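Local coordinates for protein prolyl oligopeptidase (Novosphingobium capsulatum, PDB 1YR2) that probably hydrolyses oligopeptides as a serine endopeptidase, cutting after proline and much less readily after alanine, at residues 398-406 and 435-444; 426-434 and 450-461. All coordinates share one frame; numbering follows the deposited sequence.

Interaction 1: residues 398-406 and 435-444; sequences AGAVSLPGI and LALDPATAKT
Ala400 and Ala442 approach each other through their carbonyl groups, with water 1 lying 3.2 Å from Ala400 O. Here the chain leaves strand 397-400 of one propeller blade to enter the next, following the outer hairpin 433-438/443-446, whose turn carries a G1 beta bulge at Ala442 and Lys443. Val401 turns its CA-H to Ala442 O. Val401 CG1, anti to the backbone N (chi1 174°), sits 3.6 Å from Thr444 CG2, the two side chains crossing at about a right angle, and also meets Leu437 CD1 at 3.9 Å. Ser402 forms the main polar link: its N donates to Ala442 O (3.1 Å), meeting the carbonyl nearly end-on, while Ser402 O receives a short bond from Thr444 OG1 (2.6 Å), the hydroxyl tilted 24° from the carbonyl plane. Ser402 OG accepts a weak bond from Thr444 N, at 3.5 Å. Further on, Pro404 CD meets Leu435 CD1 at 3.7 Å, the two side chains pointing toward each other. Around this seam, Val401 also packs on Phe377 and Val388 of strands 375-382 and 385-392, and Leu403 lies on Leu423 while Pro404 and Leu435 share Phe425, both in strand 421-427.

Interaction 2: residues 426-434 and 450-461; sequences SSFTQPATV and VHLTFDPADFRV
Thr429 presses against Phe459 and Pro456 where the last blade of the beta-propeller meets the chain leading back into the alpha/beta-hydrolase domain. It belongs to a type I turn, Ser427 to Gln430, at the end of strand 421-427, and segment 450-461 runs along this turn and the residues after it. Thr429 CG2 meets Phe459 CB at 3.6 Å, the two side chains crossing obliquely. The backbone of Thr429 is enclosed as well: its O lies in the plane of the Phe454 ring, at the edge, 3.4 Å from CE2, and Pro456 CB also approaches it. Buried here, this oxygen has no hydrogen-bond partner. Gln430 leaves its backbone with CG opposite N (chi1 177°), then bends at chi2, bringing OE1 to 3.4 Å from Pro456 CB. Gln430 NE2 donates to Pro431 O at 2.8 Å, nearly straight (165°), on a lone pair in the carbonyl plane, which fixes the rotation of the amide. Were Gln430 shortened to an alanine, Pro431 O would probably lose this donor and one side of the Pro456 ring its cover. The ring of Pro431 meets Leu452 head-on, CD to Leu452 CD1 at 3.9 Å, and its CD also meets Phe454 CZ. At the other end, Val461 CG1 comes to the edge of the Phe428 ring, 4.1 Å from CD2. Met511 of helix 508-514 packs on Thr429, Phe454 and Phe459. Water 2 links the sides, hydrogen-bonded to Thr429 OG1 and donating to Phe459 O at 2.8 Å.

Overall arrangement
Interactions 1 and 2 have centres about 17 Å apart and share strand 433-438 of the last propeller blade. Interaction 1 joins that blade to the preceding one; interaction 2 sets its inter-strand turn against the chain entering the hydrolase domain at strand 459-467. Their segments alternate along the sequence and touch directly: Ile406 O and Ser427 OG, 2.7 Å apart, probably share a hydrogen bond, and Ile406 CD1 packs 3.7 Å from Val461 O. The contacts thus run from a blade-to-blade seam to the domain boundary. Neither includes the GxSxG motif that probably holds the nucleophilic serine, so any bearing on catalysis would probably be indirect, through the way the two domains are joined.

Interaction 1: residues 398-406 and 435-444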
ATOM      1  N   ALA A 398      21.653   1.024 -18.440  1.00 16.60           N
ATOM      2  CA  ALA A 398      22.457   2.081 -17.889  1.00 17.98           C
ATOM      3  C   ALA A 398      22.500   1.954 -16.377  1.00 19.04           C
ATOM      4  O   ALA A 398      22.639   2.943 -15.734  1.00 22.45           O
ATOM      5  CB  ALA A 398      21.893   3.412 -18.304  1.00 18.74           C
ATOM      6  N   GLY A 399      22.386   0.744 -15.834  1.00 18.62           N
ATOM      7  CA  GLY A 399      22.565   0.469 -14.423  1.00 17.56           C
ATOM      8  C   GLY A 399      21.314   0.700 -13.569  1.00 18.25           C
ATOM      9  O   GLY A 399      20.228   0.995 -14.081  1.00 17.60           O
ATOM     10  N   ALA A 400      21.467   0.562 -12.260  1.00 17.19           N
ATOM     11  CA  ALA A 400      20.364   0.770 -11.317  1.00 17.35           C
ATOM     12  C   ALA A 400      20.457   2.173 -10.726  1.00 16.88           C
ATOM     13  O   ALA A 400      21.564   2.722 -10.546  1.00 16.35           O
ATOM     14  CB  ALA A 400      20.435  -0.253 -10.195  1.00 18.32           C
ATOM     15  N   VAL A 401      19.295   2.740 -10.393  1.00 15.24           N
ATOM     16  CA  VAL A 401      19.234   3.974  -9.634  1.00 15.38           C
ATOM     17  C   VAL A 401      19.671   3.699  -8.197  1.00 16.09           C
ATOM     18  O   VAL A 401      19.178   2.775  -7.567  1.00 16.52           O
ATOM     19  CB  VAL A 401      17.795   4.584  -9.615  1.00 14.78           C
ATOM     20  CG1 VAL A 401      17.727   5.804  -8.692  1.00 18.30           C
ATOM     21  CG2 VAL A 401      17.361   5.005 -11.006  1.00 17.16           C
ATOM     22  N   SER A 402      20.594   4.513  -7.681  1.00 17.14           N
ATOM     23  CA  SER A 402      20.981   4.477  -6.278  1.00 17.28           C
ATOM     24  C   SER A 402      19.831   5.039  -5.415  1.00 16.83           C
ATOM     25  O   SER A 402      19.374   6.143  -5.660  1.00 20.15           O
ATOM     26  CB  SER A 402      22.290   5.279  -6.065  1.00 17.78           C
ATOM     27  OG  SER A 402      22.054   6.677  -6.384  1.00 20.16           O
ATOM     28  N   LEU A 403      19.348   4.263  -4.449  1.00 16.73           N
ATOM     29  CA  LEU A 403      18.314   4.677  -3.510  1.00 16.32           C
ATOM     30  C   LEU A 403      18.903   4.809  -2.096  1.00 16.60           C
ATOM     31  O   LEU A 403      19.946   4.206  -1.838  1.00 16.75           O
ATOM     32  CB  LEU A 403      17.197   3.621  -3.516  1.00 16.49           C
ATOM     33  CG  LEU A 403      16.427   3.360  -4.812  1.00 17.02           C
ATOM     34  CD1 LEU A 403      15.483   2.211  -4.606  1.00 19.57           C
ATOM     35  CD2 LEU A 403      15.706   4.593  -5.238  1.00 18.76           C
ATOM     36  N   PRO A 404      18.270   5.549  -1.181  1.00 16.07           N
ATOM     37  CA  PRO A 404      18.824   5.761   0.165  1.00 16.48           C
ATOM     38  C   PRO A 404      18.987   4.466   0.967  1.00 16.40           C
ATOM     39  O   PRO A 404      19.852   4.403   1.836  1.00 17.75           O
ATOM     40  CB  PRO A 404      17.787   6.678   0.860  1.00 16.89           C
ATOM     41  CG  PRO A 404      16.926   7.176  -0.123  1.00 18.16           C
ATOM     42  CD  PRO A 404      17.009   6.279  -1.336  1.00 17.30           C
ATOM     43  N   GLY A 405      18.194   3.452   0.658  1.00 13.83           N
ATOM     44  CA  GLY A 405      18.267   2.162   1.310  1.00 13.65           C
ATOM     45  C   GLY A 405      17.185   1.257   0.711  1.00 12.43           C
ATOM     46  O   GLY A 405      16.583   1.591  -0.334  1.00 12.76           O
ATOM     47  N   ILE A 406      16.928   0.133   1.353  1.00 10.50           N
ATOM     48  CA  ILE A 406      15.832  -0.777   0.937  1.00 10.99           C
ATOM     49  C   ILE A 406      14.493  -0.072   1.098  1.00 10.90           C
ATOM     50  O   ILE A 406      14.225   0.491   2.130  1.00 11.71           O
ATOM     51  CB  ILE A 406      15.892  -2.092   1.747  1.00 11.32           C
ATOM     52  CG1 ILE A 406      17.074  -2.940   1.260  1.00 12.89           C
ATOM     53  CG2 ILE A 406      14.611  -2.907   1.597  1.00 13.00           C
ATOM     54  CD1 ILE A 406      17.419  -4.110   2.232  1.00 13.27           C
ATOM     55  N   LEU A 435      12.593  12.370  -3.652  1.00 10.27           N
ATOM     56  CA  LEU A 435      14.022  12.485  -3.919  1.00 11.76           C
ATOM     57  C   LEU A 435      14.283  13.162  -5.250  1.00 12.19           C
ATOM     58  O   LEU A 435      13.538  12.948  -6.214  1.00 12.99           O
ATOM     59  CB  LEU A 435      14.652  11.090  -4.005  1.00 11.19           C
ATOM     60  CG  LEU A 435      14.454  10.199  -2.774  1.00 14.57           C
ATOM     61  CD1 LEU A 435      15.058   8.801  -3.121  1.00 14.55           C
ATOM     62  CD2 LEU A 435      15.065  10.804  -1.527  1.00 16.25           C
ATOM     63  N   ALA A 436      15.391  13.895  -5.349  1.00 11.74           N
ATOM     64  CA  ALA A 436      15.796  14.457  -6.629  1.00 11.60           C
ATOM     65  C   ALA A 436      16.591  13.349  -7.314  1.00 12.51           C
ATOM     66  O   ALA A 436      17.355  12.628  -6.656  1.00 13.72           O
ATOM     67  CB  ALA A 436      16.663  15.709  -6.445  1.00 12.02           C
ATOM     68  N   LEU A 437      16.330  13.158  -8.597  1.00 12.62           N
ATOM     69  CA  LEU A 437      16.998  12.164  -9.416  1.00 12.70           C
ATOM     70  C   LEU A 437      17.726  12.878 -10.530  1.00 13.47           C
ATOM     71  O   LEU A 437      17.138  13.652 -11.242  1.00 14.04           O
ATOM     72  CB  LEU A 437      15.962  11.191  -9.998  1.00 13.15           C
ATOM     73  CG  LEU A 437      16.412  10.252 -11.095  1.00 16.26           C
ATOM     74  CD1 LEU A 437      17.397   9.246 -10.555  1.00 15.89           C
ATOM     75  CD2 LEU A 437      15.165   9.593 -11.721  1.00 15.96           C
ATOM     76  N   ASP A 438      19.021  12.625 -10.677  1.00 13.00           N
ATOM     77  CA  ASP A 438      19.778  13.117 -11.825  1.00 15.28           C
ATOM     78  C   ASP A 438      19.757  11.994 -12.840  1.00 15.22           C
ATOM     79  O   ASP A 438      20.376  10.960 -12.653  1.00 16.92           O
ATOM     80  CB  ASP A 438      21.211  13.432 -11.418  1.00 16.29           C
ATOM     81  CG  ASP A 438      22.048  13.960 -12.584  1.00 19.53           C
ATOM     82  OD1 ASP A 438      21.604  13.886 -13.740  1.00 22.50           O
ATOM     83  OD2 ASP A 438      23.167  14.436 -12.415  1.00 24.67           O
ATOM     84  N   PRO A 439      19.006  12.151 -13.904  1.00 15.69           N
ATOM     85  CA  PRO A 439      18.813  11.029 -14.821  1.00 16.33           C
ATOM     86  C   PRO A 439      20.087  10.666 -15.566  1.00 16.64           C
ATOM     87  O   PRO A 439      20.216   9.499 -15.872  1.00 16.76           O
ATOM     88  CB  PRO A 439      17.641  11.496 -15.704  1.00 16.91           C
ATOM     89  CG  PRO A 439      17.694  12.896 -15.686  1.00 16.64           C
ATOM     90  CD  PRO A 439      18.272  13.344 -14.334  1.00 16.49           C
ATOM     91  N   ALA A 440      21.036  11.583 -15.751  1.00 17.00           N
ATOM     92  CA  ALA A 440      22.297  11.277 -16.456  1.00 17.84           C
ATOM     93  C   ALA A 440      23.208  10.381 -15.638  1.00 17.62           C
ATOM     94  O   ALA A 440      24.006   9.662 -16.192  1.00 20.06           O
ATOM     95  CB  ALA A 440      23.038  12.584 -16.802  1.00 17.53           C
ATOM     96  N   THR A 441      23.132  10.442 -14.305  1.00 17.80           N
ATOM     97  CA  THR A 441      23.962   9.574 -13.462  1.00 17.61           C
ATOM     98  C   THR A 441      23.166   8.484 -12.714  1.00 17.62           C
ATOM     99  O   THR A 441      23.761   7.610 -12.092  1.00 16.95           O
ATOM    100  CB  THR A 441      24.671  10.401 -12.432  1.00 18.55           C
ATOM    101  OG1 THR A 441      23.693  11.050 -11.611  1.00 15.32           O
ATOM    102  CG2 THR A 441      25.435  11.573 -13.082  1.00 18.99           C
ATOM    103  N   ALA A 442      21.833   8.588 -12.735  1.00 17.86           N
ATOM    104  CA  ALA A 442      20.934   7.650 -12.082  1.00 17.55           C
ATOM    105  C   ALA A 442      21.177   7.672 -10.566  1.00 17.82           C
ATOM    106  O   ALA A 442      21.127   6.647  -9.907  1.00 18.56           O
ATOM    107  CB  ALA A 442      21.108   6.242 -12.681  1.00 18.51           C
ATOM    108  N   LYS A 443      21.399   8.868 -10.024  1.00 17.76           N
ATOM    109  CA  LYS A 443      21.615   9.047  -8.596  1.00 17.55           C
ATOM    110  C   LYS A 443      20.541   9.923  -7.962  1.00 16.96           C
ATOM    111  O   LYS A 443      20.143  10.957  -8.497  1.00 15.55           O
ATOM    112  CB  LYS A 443      22.968   9.699  -8.359  1.00 17.65           C
ATOM    113  CG  LYS A 443      24.212   8.836  -8.670  1.00 22.74           C
ATOM    114  CD  LYS A 443      25.490   9.644  -8.349  1.00 27.25           C
ATOM    115  CE  LYS A 443      26.731   8.757  -8.110  1.00 31.58           C
ATOM    116  NZ  LYS A 443      26.861   7.710  -9.181  1.00 34.03           N
ATOM    117  N   THR A 444      20.071   9.490  -6.810  1.00 15.94           N
ATOM    118  CA  THR A 444      19.129  10.259  -6.032  1.00 15.89           C
ATOM    119  C   THR A 444      19.855  11.007  -4.946  1.00 14.87           C
ATOM    120  O   THR A 444      20.882  10.571  -4.445  1.00 13.62           O
ATOM    121  CB  THR A 444      18.036   9.385  -5.442  1.00 16.39           C
ATOM    122  OG1 THR A 444      18.592   8.343  -4.620  1.00 19.61           O
ATOM    123  CG2 THR A 444      17.256   8.678  -6.562  1.00 16.85           C
TER
HETATM  124  O   HOH W   1      23.885   4.905  -9.976  1.00 51.41           O

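Interaction 2: residues 426-434 and 450-461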
ATOM      1  N   SER A 426       9.626   5.352  -0.227  1.00 10.53           N
ATOM      2  CA  SER A 426       9.200   5.148   1.153  1.00 10.51           C
ATOM      3  C   SER A 426       9.758   3.836   1.690  1.00 10.04           C
ATOM      4  O   SER A 426      10.195   2.947   0.911  1.00 10.31           O
ATOM      5  CB  SER A 426       7.690   5.190   1.243  1.00 11.96           C
ATOM      6  OG  SER A 426       7.166   3.933   0.856  1.00 13.68           O
ATOM      7  N   SER A 427       9.799   3.697   3.002  1.00  8.96           N
ATOM      8  CA  SER A 427      10.214   2.442   3.589  1.00  8.44           C
ATOM      9  C   SER A 427       9.785   2.397   5.043  1.00  8.64           C
ATOM     10  O   SER A 427       9.145   3.300   5.499  1.00  8.18           O
ATOM     11  CB  SER A 427      11.744   2.245   3.481  1.00  9.95           C
ATOM     12  OG  SER A 427      12.064   0.868   3.660  1.00  9.60           O
ATOM     13  N   PHE A 428      10.147   1.338   5.769  1.00  8.52           N
ATOM     14  CA  PHE A 428       9.686   1.180   7.147  1.00  8.25           C
ATOM     15  C   PHE A 428      10.141   2.328   8.042  1.00  8.91           C
ATOM     16  O   PHE A 428       9.474   2.637   9.024  1.00 10.12           O
ATOM     17  CB  PHE A 428      10.120  -0.164   7.718  1.00  8.52           C
ATOM     18  CG  PHE A 428       9.641  -1.319   6.935  1.00  7.78           C
ATOM     19  CD1 PHE A 428       8.315  -1.675   6.965  1.00  8.88           C
ATOM     20  CD2 PHE A 428      10.516  -2.025   6.089  1.00 10.45           C
ATOM     21  CE1 PHE A 428       7.838  -2.730   6.218  1.00 10.69           C
ATOM     22  CE2 PHE A 428      10.054  -3.142   5.365  1.00 10.57           C
ATOM     23  CZ  PHE A 428       8.699  -3.470   5.416  1.00  9.28           C
ATOM     24  N   THR A 429      11.239   3.004   7.689  1.00  9.66           N
ATOM     25  CA  THR A 429      11.687   4.155   8.480  1.00 10.72           C
ATOM     26  C   THR A 429      11.759   5.413   7.674  1.00  9.66           C
ATOM     27  O   THR A 429      12.428   6.385   8.071  1.00  9.94           O
ATOM     28  CB  THR A 429      13.065   3.887   9.071  1.00 12.36           C
ATOM     29  OG1 THR A 429      13.949   3.491   7.999  1.00 18.10           O
ATOM     30  CG2 THR A 429      12.969   2.680  10.017  1.00 14.92           C
ATOM     31  N   GLN A 430      11.032   5.442   6.578  1.00  9.03           N
ATOM     32  CA  GLN A 430      10.993   6.614   5.694  1.00  7.91           C
ATOM     33  C   GLN A 430       9.587   6.855   5.200  1.00  8.14           C
ATOM     34  O   GLN A 430       9.120   6.210   4.250  1.00  7.79           O
ATOM     35  CB  GLN A 430      11.978   6.424   4.550  1.00  8.75           C
ATOM     36  CG  GLN A 430      12.010   7.535   3.510  1.00 10.06           C
ATOM     37  CD  GLN A 430      12.436   8.825   4.116  1.00 12.57           C
ATOM     38  OE1 GLN A 430      13.628   9.042   4.311  1.00 12.80           O
ATOM     39  NE2 GLN A 430      11.472   9.686   4.434  1.00 10.97           N
ATOM     40  N   PRO A 431       8.857   7.781   5.815  1.00  8.96           N
ATOM     41  CA  PRO A 431       7.600   8.202   5.218  1.00  9.65           C
ATOM     42  C   PRO A 431       7.824   8.707   3.794  1.00  9.41           C
ATOM     43  O   PRO A 431       8.887   9.262   3.508  1.00  9.76           O
ATOM     44  CB  PRO A 431       7.126   9.327   6.149  1.00 10.80           C
ATOM     45  CG  PRO A 431       7.901   9.133   7.415  1.00  8.06           C
ATOM     46  CD  PRO A 431       9.199   8.546   7.022  1.00 10.00           C
ATOM     47  N   ALA A 432       6.831   8.530   2.918  1.00  9.80           N
ATOM     48  CA  ALA A 432       6.979   8.792   1.504  1.00  9.62           C
ATOM     49  C   ALA A 432       7.592  10.167   1.345  1.00 10.99           C
ATOM     50  O   ALA A 432       7.125  11.136   1.935  1.00 12.06           O
ATOM     51  CB  ALA A 432       5.680   8.765   0.818  1.00  9.66           C
ATOM     52  N   THR A 433       8.621  10.212   0.533  1.00 12.04           N
ATOM     53  CA  THR A 433       9.362  11.425   0.313  1.00 13.04           C
ATOM     54  C   THR A 433       9.763  11.575  -1.125  1.00 12.71           C
ATOM     55  O   THR A 433       9.994  10.585  -1.849  1.00 13.01           O
ATOM     56  CB  THR A 433      10.613  11.432   1.253  1.00 14.33           C
ATOM     57  OG1 THR A 433      11.270  12.713   1.156  1.00 18.19           O
ATOM     58  CG2 THR A 433      11.697  10.416   0.816  1.00 14.66           C
ATOM     59  N   VAL A 434       9.854  12.809  -1.578  1.00 11.89           N
ATOM     60  CA  VAL A 434      10.378  13.076  -2.905  1.00 11.95           C
ATOM     61  C   VAL A 434      11.906  13.199  -2.876  1.00 11.00           C
ATOM     62  O   VAL A 434      12.456  14.012  -2.126  1.00 11.89           O
ATOM     63  CB  VAL A 434       9.733  14.382  -3.466  1.00 11.99           C
ATOM     64  CG1 VAL A 434      10.381  14.758  -4.807  1.00 13.94           C
ATOM     65  CG2 VAL A 434       8.192  14.229  -3.586  1.00 14.34           C
ATOM     66  N   VAL A 450      12.065  17.667   4.950  1.00 14.13           N
ATOM     67  CA  VAL A 450      10.801  17.331   5.602  1.00 14.85           C
ATOM     68  C   VAL A 450      11.060  17.247   7.098  1.00 14.62           C
ATOM     69  O   VAL A 450      11.971  16.532   7.527  1.00 14.90           O
ATOM     70  CB  VAL A 450      10.268  15.964   5.079  1.00 15.18           C
ATOM     71  CG1 VAL A 450       9.123  15.450   5.887  1.00 14.21           C
ATOM     72  CG2 VAL A 450       9.787  16.101   3.644  1.00 16.74           C
ATOM     73  N   HIS A 451      10.281  17.964   7.900  1.00 15.76           N
ATOM     74  CA  HIS A 451      10.496  17.950   9.330  1.00 15.89           C
ATOM     75  C   HIS A 451       9.757  16.763  10.000  1.00 15.27           C
ATOM     76  O   HIS A 451       8.534  16.732  10.029  1.00 16.83           O
ATOM     77  CB  HIS A 451      10.068  19.273   9.991  1.00 17.65           C
ATOM     78  CG  HIS A 451      10.175  19.233  11.489  1.00 23.62           C
ATOM     79  ND1 HIS A 451      11.339  18.864  12.141  1.00 29.69           N
ATOM     80  CD2 HIS A 451       9.253  19.481  12.461  1.00 28.97           C
ATOM     81  CE1 HIS A 451      11.128  18.891  13.448  1.00 31.87           C
ATOM     82  NE2 HIS A 451       9.871  19.259  13.668  1.00 31.13           N
ATOM     83  N   LEU A 452      10.511  15.790  10.484  1.00 14.25           N
ATOM     84  CA  LEU A 452       9.958  14.619  11.184  1.00 13.41           C
ATOM     85  C   LEU A 452      10.497  14.642  12.611  1.00 14.32           C
ATOM     86  O   LEU A 452      11.428  15.372  12.923  1.00 14.30           O
ATOM     87  CB  LEU A 452      10.425  13.329  10.518  1.00 12.18           C
ATOM     88  CG  LEU A 452      10.015  13.126   9.044  1.00 11.83           C
ATOM     89  CD1 LEU A 452      10.504  11.827   8.557  1.00 12.74           C
ATOM     90  CD2 LEU A 452       8.510  13.193   8.959  1.00 12.49           C
ATOM     91  N   THR A 453       9.932  13.821  13.476  1.00 15.02           N
ATOM     92  CA  THR A 453      10.437  13.722  14.844  1.00 15.20           C
ATOM     93  C   THR A 453      11.617  12.750  15.000  1.00 14.86           C
ATOM     94  O   THR A 453      12.097  12.526  16.118  1.00 15.64           O
ATOM     95  CB  THR A 453       9.341  13.312  15.802  1.00 15.63           C
ATOM     96  OG1 THR A 453       8.808  12.058  15.388  1.00 15.81           O
ATOM     97  CG2 THR A 453       8.173  14.332  15.777  1.00 17.50           C
ATOM     98  N   PHE A 454      12.058  12.152  13.905  1.00 14.73           N
ATOM     99  CA  PHE A 454      13.212  11.268  13.909  1.00 13.65           C
ATOM    100  C   PHE A 454      13.989  11.501  12.644  1.00 14.83           C
ATOM    101  O   PHE A 454      13.492  12.132  11.706  1.00 15.38           O
ATOM    102  CB  PHE A 454      12.753   9.799  14.036  1.00 13.54           C
ATOM    103  CG  PHE A 454      11.885   9.327  12.880  1.00 12.35           C
ATOM    104  CD1 PHE A 454      10.514   9.501  12.882  1.00 12.50           C
ATOM    105  CD2 PHE A 454      12.460   8.725  11.804  1.00 14.53           C
ATOM    106  CE1 PHE A 454       9.744   9.094  11.799  1.00 14.84           C
ATOM    107  CE2 PHE A 454      11.681   8.297  10.726  1.00 12.12           C
ATOM    108  CZ  PHE A 454      10.347   8.485  10.715  1.00 13.02           C
ATOM    109  N   ASP A 455      15.194  10.946  12.581  1.00 15.36           N
ATOM    110  CA  ASP A 455      16.009  10.981  11.373  1.00 15.51           C
ATOM    111  C   ASP A 455      16.038   9.613  10.722  1.00 15.04           C
ATOM    112  O   ASP A 455      16.594   8.700  11.315  1.00 16.68           O
ATOM    113  CB  ASP A 455      17.440  11.362  11.763  1.00 15.90           C
ATOM    114  CG  ASP A 455      18.370  11.539  10.567  1.00 17.93           C
ATOM    115  OD1 ASP A 455      18.014  11.201   9.401  1.00 16.48           O
ATOM    116  OD2 ASP A 455      19.501  12.042  10.716  1.00 21.32           O
ATOM    117  N   PRO A 456      15.479   9.455   9.530  1.00 14.87           N
ATOM    118  CA  PRO A 456      15.535   8.159   8.829  1.00 15.86           C
ATOM    119  C   PRO A 456      16.923   7.490   8.746  1.00 15.90           C
ATOM    120  O   PRO A 456      16.977   6.261   8.848  1.00 16.12           O
ATOM    121  CB  PRO A 456      14.975   8.475   7.432  1.00 15.29           C
ATOM    122  CG  PRO A 456      14.019   9.589   7.717  1.00 16.49           C
ATOM    123  CD  PRO A 456      14.722  10.460   8.769  1.00 13.88           C
ATOM    124  N   ALA A 457      18.002   8.254   8.623  1.00 16.00           N
ATOM    125  CA  ALA A 457      19.375   7.709   8.655  1.00 16.11           C
ATOM    126  C   ALA A 457      19.832   7.119  10.020  1.00 15.84           C
ATOM    127  O   ALA A 457      20.887   6.494  10.100  1.00 16.09           O
ATOM    128  CB  ALA A 457      20.356   8.792   8.234  1.00 17.19           C
ATOM    129  N   ASP A 458      19.048   7.295  11.083  1.00 14.07           N
ATOM    130  CA  ASP A 458      19.350   6.671  12.356  1.00 13.20           C
ATOM    131  C   ASP A 458      18.833   5.239  12.449  1.00 12.44           C
ATOM    132  O   ASP A 458      18.908   4.630  13.499  1.00 11.80           O
ATOM    133  CB  ASP A 458      18.733   7.468  13.514  1.00 12.21           C
ATOM    134  CG  ASP A 458      19.569   8.654  13.926  1.00 15.96           C
ATOM    135  OD1 ASP A 458      20.692   8.793  13.424  1.00 16.56           O
ATOM    136  OD2 ASP A 458      19.177   9.507  14.774  1.00 14.06           O
ATOM    137  N   PHE A 459      18.324   4.700  11.348  1.00 11.92           N
ATOM    138  CA  PHE A 459      17.735   3.373  11.347  1.00 12.04           C
ATOM    139  C   PHE A 459      18.240   2.643  10.105  1.00 13.44           C
ATOM    140  O   PHE A 459      18.619   3.289   9.117  1.00 14.67           O
ATOM    141  CB  PHE A 459      16.210   3.453  11.276  1.00 12.49           C
ATOM    142  CG  PHE A 459      15.614   4.247  12.357  1.00 11.43           C
ATOM    143  CD1 PHE A 459      15.568   5.629  12.267  1.00 10.81           C
ATOM    144  CD2 PHE A 459      15.131   3.629  13.496  1.00 13.63           C
ATOM    145  CE1 PHE A 459      15.098   6.362  13.345  1.00 12.62           C
ATOM    146  CE2 PHE A 459      14.616   4.384  14.532  1.00 11.25           C
ATOM    147  CZ  PHE A 459      14.620   5.744  14.425  1.00 12.13           C
ATOM    148  N   ARG A 460      18.180   1.318  10.145  1.00 14.17           N
ATOM    149  CA  ARG A 460      18.605   0.485   9.041  1.00 15.68           C
ATOM    150  C   ARG A 460      17.542  -0.549   8.710  1.00 14.35           C
ATOM    151  O   ARG A 460      17.085  -1.251   9.622  1.00 14.23           O
ATOM    152  CB  ARG A 460      19.865  -0.245   9.485  1.00 17.62           C
ATOM    153  CG  ARG A 460      20.736  -0.731   8.374  1.00 26.09           C
ATOM    154  CD  ARG A 460      22.100  -1.294   8.876  1.00 32.35           C
ATOM    155  NE  ARG A 460      23.036  -0.234   9.261  1.00 37.88           N
ATOM    156  CZ  ARG A 460      23.550  -0.046  10.484  1.00 40.75           C
ATOM    157  NH1 ARG A 460      23.234  -0.840  11.507  1.00 42.48           N
ATOM    158  NH2 ARG A 460      24.388   0.966  10.690  1.00 42.00           N
ATOM    159  N   VAL A 461      17.159  -0.655   7.430  1.00 12.49           N
ATOM    160  CA  VAL A 461      16.314  -1.761   6.950  1.00 12.66           C
ATOM    161  C   VAL A 461      17.269  -2.772   6.329  1.00 12.98           C
ATOM    162  O   VAL A 461      18.024  -2.413   5.420  1.00 14.47           O
ATOM    163  CB  VAL A 461      15.323  -1.290   5.868  1.00 12.94           C
ATOM    164  CG1 VAL A 461      14.531  -2.432   5.275  1.00 14.18           C
ATOM    165  CG2 VAL A 461      14.382  -0.238   6.433  1.00 14.26           C
TER
HETATM  166  O   HOH W   2      16.886   3.900   6.946  1.00 42.18           O